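Local coordinates for plasmodesmata-located protein 8 (Arabidopsis thaliana, PDB 6GRF), which probably modulates cell-to-cell trafficking through plasmodesmata, presenting two tandem extracellular DUF26 (Gnk2-like) domains at the cell membrane, at residues I7-G12 / Q101-F106; A42-F47 / F63-C68; Y124-S129 / A199-L204; D143-D148 / K157-G162; L163-A168 / R210-G215. All coordinates share one frame; numbering follows the deposited sequence.

Interaction 1 of 5, residues I7-G12 / Q101-F106; sequences IFIYGG and QLEGCF
Y10 lays its ring obliquely against the aliphatic start of Q101: CE2 of Y10 stands 3.3 Å from CB of Q101, and ring and amide planes are 44° apart. The first torsion of Y10 sets CG between its own N and carbonyl carbon (chi1 83°), and the ring end comes nearer Q101 than CB does. The phenol then passes Q101 and ends near F106, with Y10 OH 3.6 Å from F106 CE1, again at an oblique angle. I9 points into the other segment, and its outermost carbon CD1 meets CA of E103 at 3.7 Å. I7 and E103 run side by side in the same direction, I7 CG1 lying 3.8 Å from E103 CB. On the face of the sheet that carries F8 and L102, CD2 of L102 packs 3.9 Å from CA of F8, while the F8 ring also touches Q87 and I91 of helix 74-91. I9 and Q101 touch Y203, and Y10 touches R123, both in the second Gnk2-homologous region. The backbone explains the irregular register. Q101 O receives two N-H groups, from I9 N at 2.9 Å and from Y10 N at 3.2 Å, and Q101 N answers with an almost straight bond (173°) to Y10 O. I9 and Y10 thus both face Q101, a classic beta bulge, here on the edge strand of the five-stranded antiparallel sheet of the first DUF26 domain.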
# COMPACT_ATOMS: atom_id res chain seq x y z
N ILE A 7 -7.87 9.48 -5.03
CA ILE A 7 -7.45 9.18 -6.42
C ILE A 7 -6.78 7.80 -6.50
O ILE A 7 -6.12 7.33 -5.57
CB ILE A 7 -6.55 10.30 -7.00
CG1 ILE A 7 -5.20 10.40 -6.31
CG2 ILE A 7 -7.29 11.64 -7.01
CD1 ILE A 7 -4.05 9.82 -7.10
N PHE A 8 -6.94 7.17 -7.67
CA PHE A 8 -6.55 5.80 -7.96
C PHE A 8 -5.04 5.73 -8.24
O PHE A 8 -4.57 6.43 -9.11
CB PHE A 8 -7.33 5.28 -9.17
CG PHE A 8 -6.99 3.88 -9.59
CD1 PHE A 8 -7.55 2.79 -8.95
CD2 PHE A 8 -6.10 3.64 -10.63
CE1 PHE A 8 -7.23 1.50 -9.33
CE2 PHE A 8 -5.78 2.35 -11.01
CZ PHE A 8 -6.34 1.27 -10.35
N ILE A 9 -4.32 4.86 -7.53
CA ILE A 9 -2.89 4.66 -7.78
C ILE A 9 -2.70 3.36 -8.57
O ILE A 9 -2.19 3.40 -9.68
CB ILE A 9 -2.08 4.70 -6.47
CG1 ILE A 9 -2.25 6.06 -5.80
CG2 ILE A 9 -0.61 4.37 -6.74
CD1 ILE A 9 -1.45 6.23 -4.54
N TYR A 10 -3.10 2.22 -8.00
CA TYR A 10 -2.98 0.95 -8.69
C TYR A 10 -3.94 -0.08 -8.08
O TYR A 10 -4.35 0.03 -6.93
CB TYR A 10 -1.54 0.43 -8.67
CG TYR A 10 -1.13 -0.31 -7.42
CD1 TYR A 10 -1.34 -1.68 -7.28
CD2 TYR A 10 -0.52 0.36 -6.36
CE1 TYR A 10 -0.97 -2.36 -6.13
CE2 TYR A 10 -0.15 -0.31 -5.20
CZ TYR A 10 -0.37 -1.67 -5.09
OH TYR A 10 -0.01 -2.32 -3.95
N GLY A 11 -4.27 -1.09 -8.89
CA GLY A 11 -5.06 -2.23 -8.47
C GLY A 11 -4.60 -3.49 -9.18
O GLY A 11 -4.02 -3.42 -10.28
N GLY A 12 -4.84 -4.64 -8.55
CA GLY A 12 -4.52 -5.94 -9.13
C GLY A 12 -5.46 -7.00 -8.58
O GLY A 12 -5.87 -6.91 -7.42
N GLN A 101 -4.82 0.36 -4.14
CA GLN A 101 -4.14 1.46 -3.51
C GLN A 101 -4.73 2.76 -4.07
O GLN A 101 -4.62 3.04 -5.27
CB GLN A 101 -2.64 1.32 -3.74
CG GLN A 101 -1.81 2.45 -3.14
CD GLN A 101 -1.60 2.32 -1.65
OE1 GLN A 101 -2.01 3.19 -0.89
NE2 GLN A 101 -0.93 1.27 -1.23
N LEU A 102 -5.43 3.49 -3.19
CA LEU A 102 -5.82 4.87 -3.42
C LEU A 102 -4.80 5.76 -2.72
O LEU A 102 -4.01 5.27 -1.91
CB LEU A 102 -7.23 5.10 -2.87
CG LEU A 102 -8.33 4.16 -3.38
CD1 LEU A 102 -9.69 4.61 -2.90
CD2 LEU A 102 -8.33 4.05 -4.90
N GLU A 103 -4.82 7.06 -3.01
CA GLU A 103 -3.88 7.98 -2.37
C GLU A 103 -3.94 7.83 -0.84
O GLU A 103 -2.92 7.82 -0.17
CB GLU A 103 -4.15 9.42 -2.80
CG GLU A 103 -3.23 10.44 -2.15
CD GLU A 103 -1.74 10.12 -2.24
OE1 GLU A 103 -1.27 9.75 -3.35
OE2 GLU A 103 -1.06 10.21 -1.19
N GLY A 104 -5.15 7.69 -0.30
CA GLY A 104 -5.38 7.71 1.13
C GLY A 104 -5.36 6.34 1.81
O GLY A 104 -5.28 6.27 3.02
N CYS A 105 -5.51 5.25 1.05
CA CYS A 105 -5.73 3.95 1.71
C CYS A 105 -5.42 2.78 0.78
O CYS A 105 -5.42 2.90 -0.44
CB CYS A 105 -7.14 3.84 2.28
SG CYS A 105 -8.45 4.11 1.06
N PHE A 106 -5.15 1.65 1.43
CA PHE A 106 -4.81 0.41 0.80
C PHE A 106 -5.74 -0.67 1.35
O PHE A 106 -5.98 -0.70 2.56
CB PHE A 106 -3.34 0.10 1.06
CG PHE A 106 -2.88 -1.25 0.58
CD1 PHE A 106 -2.73 -1.51 -0.77
CD2 PHE A 106 -2.57 -2.25 1.48
CE1 PHE A 106 -2.28 -2.75 -1.21
CE2 PHE A 106 -2.11 -3.48 1.04
CZ PHE A 106 -1.98 -3.73 -0.30

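Interaction 2 of 5, residues A42-F47 / F63-C68; sequences ASFNSF and FGLYQC
N45 faces Y66 and F47 faces G64 as hydrogen-bonded pairs, with F44–Q67 and S46–L65 as the non-hydrogen-bonded pairs between and beside them: a regular antiparallel ladder at the edge of the first DUF26 sheet. Among the backbone bonds, C68 N to S43 O (2.8 Å) and F47 N to G64 O (2.9 Å) are short, whereas Y66 N to N45 O is longer and its return from N45 N to Y66 O is weak (3.4 Å). Packing contacts fall on both faces of the sheet. F47 and Y66 meet rim to rim, CE2 of F47 lying 3.8 Å from CE2 of Y66, while N45 N lies over one face of the Y66 ring, displaced toward its rim. On the side of the sheet that carries F44, L65 and Q67, the F44 ring and the Q67 amide are nearly parallel planes, 14° apart, and F44 CE1 approaches CB of L65 to 4.0 Å. The remaining contacts are polar or covalent. C68 is tied to C77 by a disulfide, and N45 ND2 and Y66 OH both bond to S38 OG of helix 23-39, joining this strand pair to the helix. The first torsion of Y66 places CG between N and the carbonyl carbon (chi1 71°), and the ring leans over the opposing strand. Its OH donates to A42 O at 2.8 Å, approaching from 54° out of the carbonyl plane.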
# COMPACT_ATOMS: atom_id res chain seq x y z
N ALA A 42 -9.96 2.78 13.63
CA ALA A 42 -8.60 2.29 13.48
C ALA A 42 -8.15 2.51 12.03
O ALA A 42 -8.91 2.29 11.08
CB ALA A 42 -8.49 0.84 13.89
N SER A 43 -6.90 2.95 11.89
CA SER A 43 -6.27 3.24 10.62
C SER A 43 -5.78 1.96 9.92
O SER A 43 -5.56 1.97 8.72
CB SER A 43 -5.14 4.20 10.83
OG SER A 43 -5.68 5.46 11.18
N PHE A 44 -5.59 0.89 10.69
CA PHE A 44 -5.16 -0.40 10.19
C PHE A 44 -5.90 -1.51 10.95
O PHE A 44 -6.12 -1.41 12.14
CB PHE A 44 -3.65 -0.60 10.38
CG PHE A 44 -3.25 -2.05 10.34
CD1 PHE A 44 -3.11 -2.72 9.14
CD2 PHE A 44 -3.11 -2.78 11.51
CE1 PHE A 44 -2.81 -4.07 9.10
CE2 PHE A 44 -2.80 -4.13 11.47
CZ PHE A 44 -2.66 -4.78 10.26
N ASN A 45 -6.27 -2.57 10.24
CA ASN A 45 -6.71 -3.79 10.90
C ASN A 45 -6.56 -4.98 9.95
O ASN A 45 -6.49 -4.84 8.73
CB ASN A 45 -8.13 -3.66 11.46
CG ASN A 45 -8.28 -4.35 12.81
OD1 ASN A 45 -7.44 -5.15 13.18
ND2 ASN A 45 -9.33 -4.04 13.55
N SER A 46 -6.52 -6.15 10.58
CA SER A 46 -6.26 -7.44 10.00
C SER A 46 -7.49 -8.33 10.23
O SER A 46 -8.11 -8.21 11.26
CB SER A 46 -5.08 -8.02 10.71
OG SER A 46 -4.41 -8.92 9.87
N PHE A 47 -7.83 -9.22 9.28
CA PHE A 47 -9.00 -10.07 9.41
C PHE A 47 -8.76 -11.46 8.82
O PHE A 47 -8.05 -11.62 7.85
CB PHE A 47 -10.21 -9.46 8.71
CG PHE A 47 -10.54 -8.06 9.15
CD1 PHE A 47 -11.46 -7.83 10.15
CD2 PHE A 47 -9.90 -6.98 8.57
CE1 PHE A 47 -11.75 -6.53 10.55
CE2 PHE A 47 -10.20 -5.68 8.97
CZ PHE A 47 -11.13 -5.47 9.95
N PHE A 63 -8.61 -13.83 3.90
CA PHE A 63 -7.63 -13.13 4.71
C PHE A 63 -7.42 -11.76 4.08
O PHE A 63 -7.30 -11.66 2.87
CB PHE A 63 -6.29 -13.87 4.75
CG PHE A 63 -6.34 -15.28 5.28
CD1 PHE A 63 -6.28 -15.53 6.64
CD2 PHE A 63 -6.40 -16.37 4.42
CE1 PHE A 63 -6.31 -16.84 7.12
CE2 PHE A 63 -6.44 -17.67 4.89
CZ PHE A 63 -6.38 -17.90 6.25
N GLY A 64 -7.40 -10.71 4.90
CA GLY A 64 -7.25 -9.39 4.36
C GLY A 64 -6.88 -8.37 5.41
O GLY A 64 -6.87 -8.67 6.59
N LEU A 65 -6.57 -7.16 4.92
CA LEU A 65 -6.27 -6.01 5.76
C LEU A 65 -6.56 -4.72 4.98
O LEU A 65 -6.79 -4.74 3.76
CB LEU A 65 -4.81 -6.08 6.23
CG LEU A 65 -3.73 -6.21 5.15
CD1 LEU A 65 -3.57 -4.95 4.32
CD2 LEU A 65 -2.41 -6.59 5.77
N TYR A 66 -6.57 -3.61 5.72
CA TYR A 66 -6.58 -2.29 5.16
C TYR A 66 -5.56 -1.45 5.94
O TYR A 66 -5.25 -1.73 7.09
CB TYR A 66 -7.97 -1.66 5.21
CG TYR A 66 -8.43 -1.30 6.60
CD1 TYR A 66 -8.25 -0.02 7.10
CD2 TYR A 66 -9.03 -2.24 7.42
CE1 TYR A 66 -8.65 0.31 8.39
CE2 TYR A 66 -9.45 -1.92 8.70
CZ TYR A 66 -9.25 -0.64 9.19
OH TYR A 66 -9.64 -0.33 10.46
N GLN A 67 -5.04 -0.41 5.28
CA GLN A 67 -4.13 0.55 5.90
C GLN A 67 -4.49 1.92 5.32
O GLN A 67 -4.36 2.11 4.12
CB GLN A 67 -2.69 0.13 5.61
CG GLN A 67 -1.65 1.10 6.15
CD GLN A 67 -1.65 1.11 7.67
OE1 GLN A 67 -2.10 2.06 8.31
NE2 GLN A 67 -1.13 0.06 8.25
N CYS A 68 -4.96 2.84 6.17
CA CYS A 68 -5.12 4.24 5.79
C CYS A 68 -3.78 4.96 5.99
O CYS A 68 -2.94 4.52 6.76
CB CYS A 68 -6.19 4.95 6.60
SG CYS A 68 -7.85 4.30 6.28

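Interaction 3 of 5, residues Y124-S129 / A199-L204; sequences YKKCSS and AAEVYL
Y124 and E201 bury the largest areas here, across an antiparallel ladder that pairs the edge strand 122-127 with strand 199-204 in the sheet of the second DUF26 domain. Y124 runs beside Y203, both rings pointing the same way; CD2 of Y203 lies in the plane of the Y124 ring at its edge, 3.8 Å from CD2 of Y124. Further out on that ring, CE2 of Y124 meets OE2 of E201 at 3.8 Å, with ring and carboxylate planes 67° apart. E201 reaches this spot because CG lies between N and the carbonyl carbon (chi1 47°) and the chain is extended beyond it. Alongside runs K126, whose CB is 3.8 Å from E201 OE2 although its NZ stays 6.2 Å from that oxygen, so the alkyl chain makes the contact rather than the charge. Backbone bonds run along the ladder, Y203 N to Y124 O at 2.7 Å and, at its far end, S128 N to A199 O at 2.8 Å. On the reverse face, A200 and V202 pack on L190 of helix 176-193. Y124 also touches I9 of the first domain. The E201 carboxylate takes a bond within its own strand: Y203 OH donates to OE1 of E201 at 3.1 Å, from 59° above the carboxylate plane.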
# COMPACT_ATOMS: atom_id res chain seq x y z
N TYR A 124 3.91 -1.89 -7.80
CA TYR A 124 3.72 -0.78 -8.71
C TYR A 124 4.85 0.25 -8.50
O TYR A 124 5.33 0.46 -7.40
CB TYR A 124 2.33 -0.15 -8.51
CG TYR A 124 2.05 1.05 -9.37
CD1 TYR A 124 1.83 0.93 -10.74
CD2 TYR A 124 2.03 2.33 -8.83
CE1 TYR A 124 1.58 2.03 -11.54
CE2 TYR A 124 1.78 3.45 -9.63
CZ TYR A 124 1.56 3.29 -10.98
OH TYR A 124 1.33 4.38 -11.78
N LYS A 125 5.26 0.88 -9.60
CA LYS A 125 6.23 1.96 -9.56
C LYS A 125 5.91 2.96 -10.68
O LYS A 125 5.38 2.59 -11.72
CB LYS A 125 7.65 1.43 -9.72
CG LYS A 125 7.97 0.83 -11.08
CD LYS A 125 9.10 1.54 -11.78
CE LYS A 125 9.27 1.09 -13.21
NZ LYS A 125 8.77 2.10 -14.16
N LYS A 126 6.23 4.22 -10.41
CA LYS A 126 6.12 5.28 -11.39
C LYS A 126 7.29 6.24 -11.17
O LYS A 126 7.47 6.72 -10.06
CB LYS A 126 4.77 5.98 -11.22
CG LYS A 126 4.37 6.90 -12.37
CD LYS A 126 3.15 7.74 -12.02
CE LYS A 126 2.19 7.93 -13.17
NZ LYS A 126 2.75 8.85 -14.19
N CYS A 127 8.09 6.44 -12.22
CA CYS A 127 9.09 7.49 -12.28
C CYS A 127 8.51 8.66 -13.07
O CYS A 127 7.89 8.46 -14.11
CB CYS A 127 10.39 7.06 -12.98
SG CYS A 127 10.98 5.39 -12.61
N SER A 128 8.73 9.88 -12.57
CA SER A 128 8.42 11.11 -13.30
C SER A 128 9.08 11.07 -14.68
O SER A 128 10.15 10.49 -14.87
CB SER A 128 8.88 12.31 -12.53
OG SER A 128 8.69 13.49 -13.29
N SER A 129 8.42 11.69 -15.65
CA SER A 129 8.93 11.80 -16.99
C SER A 129 10.09 12.81 -17.03
O SER A 129 11.02 12.65 -17.81
CB SER A 129 7.83 12.17 -17.94
OG SER A 129 8.37 12.54 -19.19
N ALA A 199 10.88 12.93 -9.31
CA ALA A 199 9.87 12.38 -8.46
C ALA A 199 9.62 10.93 -8.87
O ALA A 199 9.58 10.62 -10.04
CB ALA A 199 8.61 13.20 -8.57
N ALA A 200 9.47 10.05 -7.88
CA ALA A 200 9.13 8.66 -8.15
C ALA A 200 8.41 8.04 -6.95
O ALA A 200 8.48 8.56 -5.85
CB ALA A 200 10.38 7.90 -8.48
N GLU A 201 7.75 6.91 -7.19
CA GLU A 201 7.05 6.14 -6.15
C GLU A 201 7.26 4.65 -6.42
O GLU A 201 7.24 4.22 -7.55
CB GLU A 201 5.58 6.55 -6.06
CG GLU A 201 4.83 6.65 -7.39
CD GLU A 201 3.37 7.09 -7.28
OE1 GLU A 201 2.97 7.59 -6.19
OE2 GLU A 201 2.60 6.93 -8.28
N VAL A 202 7.51 3.89 -5.35
CA VAL A 202 7.58 2.45 -5.39
C VAL A 202 6.66 1.85 -4.32
O VAL A 202 6.74 2.21 -3.13
CB VAL A 202 9.02 1.95 -5.23
CG1 VAL A 202 9.07 0.49 -4.82
CG2 VAL A 202 9.81 2.18 -6.50
N TYR A 203 5.80 0.92 -4.75
CA TYR A 203 4.87 0.23 -3.88
C TYR A 203 5.21 -1.26 -3.89
O TYR A 203 5.17 -1.88 -4.94
CB TYR A 203 3.43 0.46 -4.34
CG TYR A 203 2.97 1.89 -4.26
CD1 TYR A 203 2.27 2.34 -3.16
CD2 TYR A 203 3.24 2.78 -5.28
CE1 TYR A 203 1.84 3.66 -3.07
CE2 TYR A 203 2.82 4.10 -5.21
CZ TYR A 203 2.13 4.54 -4.10
OH TYR A 203 1.72 5.82 -4.02
N LEU A 204 5.58 -1.78 -2.72
CA LEU A 204 5.78 -3.20 -2.54
C LEU A 204 4.55 -3.77 -1.84
O LEU A 204 3.63 -3.04 -1.50
CB LEU A 204 7.05 -3.43 -1.72
CG LEU A 204 8.30 -2.72 -2.24
CD1 LEU A 204 9.52 -3.16 -1.46
CD2 LEU A 204 8.49 -2.98 -3.73

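Interaction 4 of 5, residues D143-D148 / K157-G162; sequences DDVLSD and KVSRSG
D148 meets K157 and S159 at the tight end of this contact, between helix 136-149 and the edge strand 156-161; the helical segment 143-148 runs nearly opposite to strand residues 157-161 (159°). One carboxylate oxygen does the work: OD2 of D148 lies 2.7 Å from K157 NZ in a salt bridge and 2.8 Å from S159 OG. S159 OG donates to the anti lone pair of OD2, the one away from OD1, while the ammonium group comes to the syn side, 23° out of the carboxylate plane. The lysine chain crosses the aspartate at about a right angle. K157 NZ also donates to V158 O at 3.0 Å, so its position is fixed from two directions. Midway, V145 packs on the strand, its CG2 lying 3.8 Å from S161 CB and also touching V164 of the next strand. S159 and V145 are buried and the salt bridge is partly exposed, whereas D144, at the loose end, is exposed: its OD2 is 4.0 Å from S161 OG, and that hydroxyl has a weak bond to R141 instead. Chemically, the polar link between helix and strand is a charge pair with the buried S159 as second donor to the same oxygen, and two donors there would be expected to favour the ionised form of D148.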
# COMPACT_ATOMS: atom_id res chain seq x y z
N ASP A 143 19.29 11.19 -1.55
CA ASP A 143 19.94 10.17 -0.76
C ASP A 143 19.67 10.39 0.74
O ASP A 143 19.33 9.44 1.43
CB ASP A 143 21.44 10.09 -1.03
CG ASP A 143 21.78 9.23 -2.24
OD1 ASP A 143 20.84 8.63 -2.82
OD2 ASP A 143 22.98 9.18 -2.61
N ASP A 144 19.83 11.62 1.23
CA ASP A 144 19.58 11.89 2.66
C ASP A 144 18.11 11.61 3.01
O ASP A 144 17.81 11.07 4.07
CB ASP A 144 19.93 13.33 3.05
CG ASP A 144 21.38 13.71 2.83
OD1 ASP A 144 22.25 12.83 2.97
OD2 ASP A 144 21.63 14.89 2.53
N VAL A 145 17.18 11.99 2.14
CA VAL A 145 15.76 11.81 2.38
C VAL A 145 15.42 10.31 2.42
O VAL A 145 14.76 9.86 3.35
CB VAL A 145 14.93 12.57 1.32
CG1 VAL A 145 13.52 12.04 1.18
CG2 VAL A 145 14.91 14.05 1.62
N LEU A 146 15.90 9.56 1.43
CA LEU A 146 15.61 8.13 1.30
C LEU A 146 16.25 7.36 2.45
O LEU A 146 15.67 6.39 2.94
CB LEU A 146 16.11 7.62 -0.06
CG LEU A 146 15.33 8.09 -1.28
CD1 LEU A 146 15.86 7.43 -2.53
CD2 LEU A 146 13.84 7.82 -1.13
N SER A 147 17.41 7.82 2.91
CA SER A 147 18.08 7.19 4.03
C SER A 147 17.25 7.36 5.32
O SER A 147 17.18 6.46 6.16
CB SER A 147 19.47 7.73 4.20
OG SER A 147 19.98 7.30 5.45
N ASP A 148 16.64 8.53 5.48
CA ASP A 148 15.82 8.83 6.64
C ASP A 148 14.52 8.00 6.60
O ASP A 148 14.10 7.48 7.63
CB ASP A 148 15.53 10.32 6.72
CG ASP A 148 14.78 10.73 7.98
OD1 ASP A 148 14.96 10.08 9.02
OD2 ASP A 148 13.99 11.67 7.88
N LYS A 157 6.84 7.99 7.81
CA LYS A 157 7.84 9.05 7.98
C LYS A 157 7.64 10.05 6.85
O LYS A 157 7.43 9.65 5.71
CB LYS A 157 9.25 8.46 7.98
CG LYS A 157 10.39 9.45 8.21
CD LYS A 157 10.68 9.71 9.67
CE LYS A 157 11.91 10.54 9.94
NZ LYS A 157 11.75 11.91 9.38
N VAL A 158 7.67 11.34 7.21
CA VAL A 158 7.82 12.46 6.29
C VAL A 158 9.26 12.93 6.42
O VAL A 158 9.74 13.11 7.54
CB VAL A 158 6.85 13.60 6.63
CG1 VAL A 158 7.21 14.86 5.87
CG2 VAL A 158 5.40 13.23 6.41
N SER A 159 9.95 13.11 5.29
CA SER A 159 11.33 13.57 5.31
C SER A 159 11.57 14.68 4.27
O SER A 159 10.94 14.71 3.24
CB SER A 159 12.27 12.42 5.13
OG SER A 159 13.60 12.84 5.42
N ARG A 160 12.54 15.55 4.56
CA ARG A 160 12.76 16.78 3.80
C ARG A 160 14.24 17.16 3.93
O ARG A 160 14.83 17.06 4.99
CB ARG A 160 11.79 17.84 4.33
CG ARG A 160 11.70 19.13 3.52
CD ARG A 160 10.72 20.14 4.13
NE ARG A 160 9.30 19.83 3.94
CZ ARG A 160 8.55 19.06 4.75
NH1 ARG A 160 9.10 18.45 5.79
NH2 ARG A 160 7.26 18.90 4.52
N SER A 161 14.85 17.52 2.81
CA SER A 161 16.20 18.04 2.78
C SER A 161 16.29 18.95 1.56
O SER A 161 16.18 18.46 0.44
CB SER A 161 17.21 16.93 2.73
OG SER A 161 18.52 17.42 2.51
N GLY A 162 16.45 20.26 1.80
CA GLY A 162 16.35 21.25 0.76
C GLY A 162 14.98 21.21 0.10
O GLY A 162 13.94 21.20 0.80

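Interaction 5 of 5, residues L163-A168 / R210-G215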
# COMPACT_ATOMS: atom_id res chain seq x y z
N LEU A 163 14.96 21.11 -1.23
CA LEU A 163 13.72 21.08 -1.96
C LEU A 163 13.29 19.63 -2.24
O LEU A 163 12.37 19.41 -3.02
CB LEU A 163 13.89 21.87 -3.26
CG LEU A 163 14.11 23.38 -3.10
CD1 LEU A 163 14.08 24.08 -4.45
CD2 LEU A 163 13.07 23.98 -2.16
N VAL A 164 13.92 18.64 -1.60
CA VAL A 164 13.53 17.25 -1.77
C VAL A 164 12.71 16.79 -0.57
O VAL A 164 13.16 16.93 0.56
CB VAL A 164 14.75 16.33 -1.98
CG1 VAL A 164 14.32 14.89 -2.22
CG2 VAL A 164 15.65 16.84 -3.10
N GLU A 165 11.52 16.22 -0.86
CA GLU A 165 10.57 15.71 0.13
C GLU A 165 10.32 14.23 -0.15
O GLU A 165 10.37 13.81 -1.31
CB GLU A 165 9.23 16.44 0.07
CG GLU A 165 9.06 17.58 1.07
CD GLU A 165 7.72 17.60 1.79
OE1 GLU A 165 7.40 16.60 2.47
OE2 GLU A 165 7.00 18.61 1.68
N GLY A 166 10.03 13.47 0.90
CA GLY A 166 9.76 12.05 0.82
C GLY A 166 8.69 11.61 1.81
O GLY A 166 8.44 12.26 2.80
N TYR A 167 8.06 10.47 1.51
CA TYR A 167 7.04 9.85 2.34
C TYR A 167 7.20 8.33 2.20
O TYR A 167 7.39 7.82 1.09
CB TYR A 167 5.64 10.32 1.96
CG TYR A 167 4.56 9.80 2.86
CD1 TYR A 167 4.04 8.52 2.70
CD2 TYR A 167 4.08 10.56 3.91
CE1 TYR A 167 3.07 8.02 3.55
CE2 TYR A 167 3.10 10.08 4.77
CZ TYR A 167 2.59 8.81 4.58
OH TYR A 167 1.63 8.32 5.42
N ALA A 168 7.20 7.64 3.34
CA ALA A 168 7.17 6.18 3.37
C ALA A 168 6.18 5.70 4.43
O ALA A 168 5.96 6.36 5.44
CB ALA A 168 8.55 5.62 3.63
N ARG A 210 7.89 7.22 -1.55
CA ARG A 210 7.77 8.22 -2.60
C ARG A 210 8.76 9.34 -2.29
O ARG A 210 8.98 9.65 -1.15
CB ARG A 210 6.40 8.92 -2.65
CG ARG A 210 5.18 8.02 -2.74
CD ARG A 210 3.94 8.71 -3.28
NE ARG A 210 3.23 9.49 -2.28
CZ ARG A 210 3.49 10.76 -1.99
NH1 ARG A 210 4.40 11.41 -2.69
NH2 ARG A 210 2.84 11.36 -1.00
N TYR A 211 9.29 9.98 -3.32
CA TYR A 211 9.98 11.27 -3.15
C TYR A 211 9.60 12.16 -4.33
O TYR A 211 9.22 11.68 -5.39
CB TYR A 211 11.50 11.09 -3.03
CG TYR A 211 12.16 10.80 -4.35
CD1 TYR A 211 12.49 11.82 -5.22
CD2 TYR A 211 12.37 9.50 -4.76
CE1 TYR A 211 13.03 11.55 -6.47
CE2 TYR A 211 12.94 9.21 -5.99
CZ TYR A 211 13.27 10.25 -6.85
OH TYR A 211 13.82 9.97 -8.06
N TRP A 212 9.73 13.48 -4.11
CA TRP A 212 9.44 14.49 -5.12
C TRP A 212 10.24 15.77 -4.81
O TRP A 212 10.64 16.03 -3.67
CB TRP A 212 7.93 14.71 -5.20
CG TRP A 212 7.34 15.28 -3.96
CD1 TRP A 212 7.11 16.60 -3.71
CD2 TRP A 212 6.93 14.58 -2.76
NE1 TRP A 212 6.58 16.77 -2.46
CE2 TRP A 212 6.45 15.55 -1.86
CE3 TRP A 212 6.91 13.24 -2.37
CZ2 TRP A 212 5.97 15.23 -0.59
CZ3 TRP A 212 6.45 12.92 -1.12
CH2 TRP A 212 5.98 13.90 -0.24
N GLY A 213 10.51 16.56 -5.86
CA GLY A 213 11.06 17.91 -5.73
C GLY A 213 9.95 18.91 -5.46
O GLY A 213 8.83 18.76 -5.97
N SER A 214 10.25 19.93 -4.64
CA SER A 214 9.29 20.98 -4.23
C SER A 214 9.17 22.07 -5.31
O SER A 214 8.19 22.08 -6.08
CB SER A 214 9.66 21.56 -2.89
OG SER A 214 9.56 20.59 -1.87
N GLY A 215 10.16 22.98 -5.37
CA GLY A 215 10.19 24.09 -6.35
C GLY A 215 10.96 23.72 -7.61
O GLY A 215 11.51 24.59 -8.29
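W212 has its first torsion at 65°, which sets CG between its own N and carbonyl carbon, and with chi2 at 95° the indole plane lies over E165 and G166 on the paired strand. CB of E165 sits over the six-membered ring of W212, 3.9 Å from its centroid and 30° off the ring normal, a CH-pi contact. The same ring extends across the neighbouring backbone: G166 N lies over its face, toward the rim, and CZ3 of W212 is 4.1 Å from CB of Y167. E165 is modelled in two conformers; in the one described, its OE2 pairs with R160 NH2 in a salt bridge that the alternate copy makes less certain. Further along, the R210 chain bends at chi3, and one face of its guanidinium is met, off-centre, by CB of Y167, whose ring makes a cation-pi contact with R69 of the first domain. On the opposite face of the sheet, CB of Y211 rests 3.4 Å from E165 O, while Y211 OH is bonded to A197 O and R142. Paired backbone bonds underlie all this, E165 N to W212 O at 3.0 Å with W212 N to E165 O at 2.9 Å, then R210 N to Y167 O at 2.8 Å. At the chain end S214 N still bonds to L163 O at 2.7 Å, though S214 and G215 are poorly ordered. With strand 164-170 between strands 207-213 and 156-161, this is an interior antiparallel ladder of the five-stranded sheet of the second DUF26 domain.

Interactions 1 and 2 belong to the first DUF26 domain, interactions 3, 4 and 5 to the second. Each domain has a five-stranded antiparallel sheet of order 1-4-5-3-2, so interactions 1 and 3 occupy equivalent edges of the two sheets. Their centres are about 13 Å apart and they touch. Interaction 2 is nested in the loop closed by interaction 1, as interaction 4 is in that of interaction 3, whose segments alternate with those of interaction 5. Interactions 4 and 5, with centres about 8 Å apart, share neighbouring strands; interactions 2 and 4 lie about 27 Å apart, centre to centre. The two repeats are thus built alike and meet through strand 8-13 and strands 122-127 and 199-204.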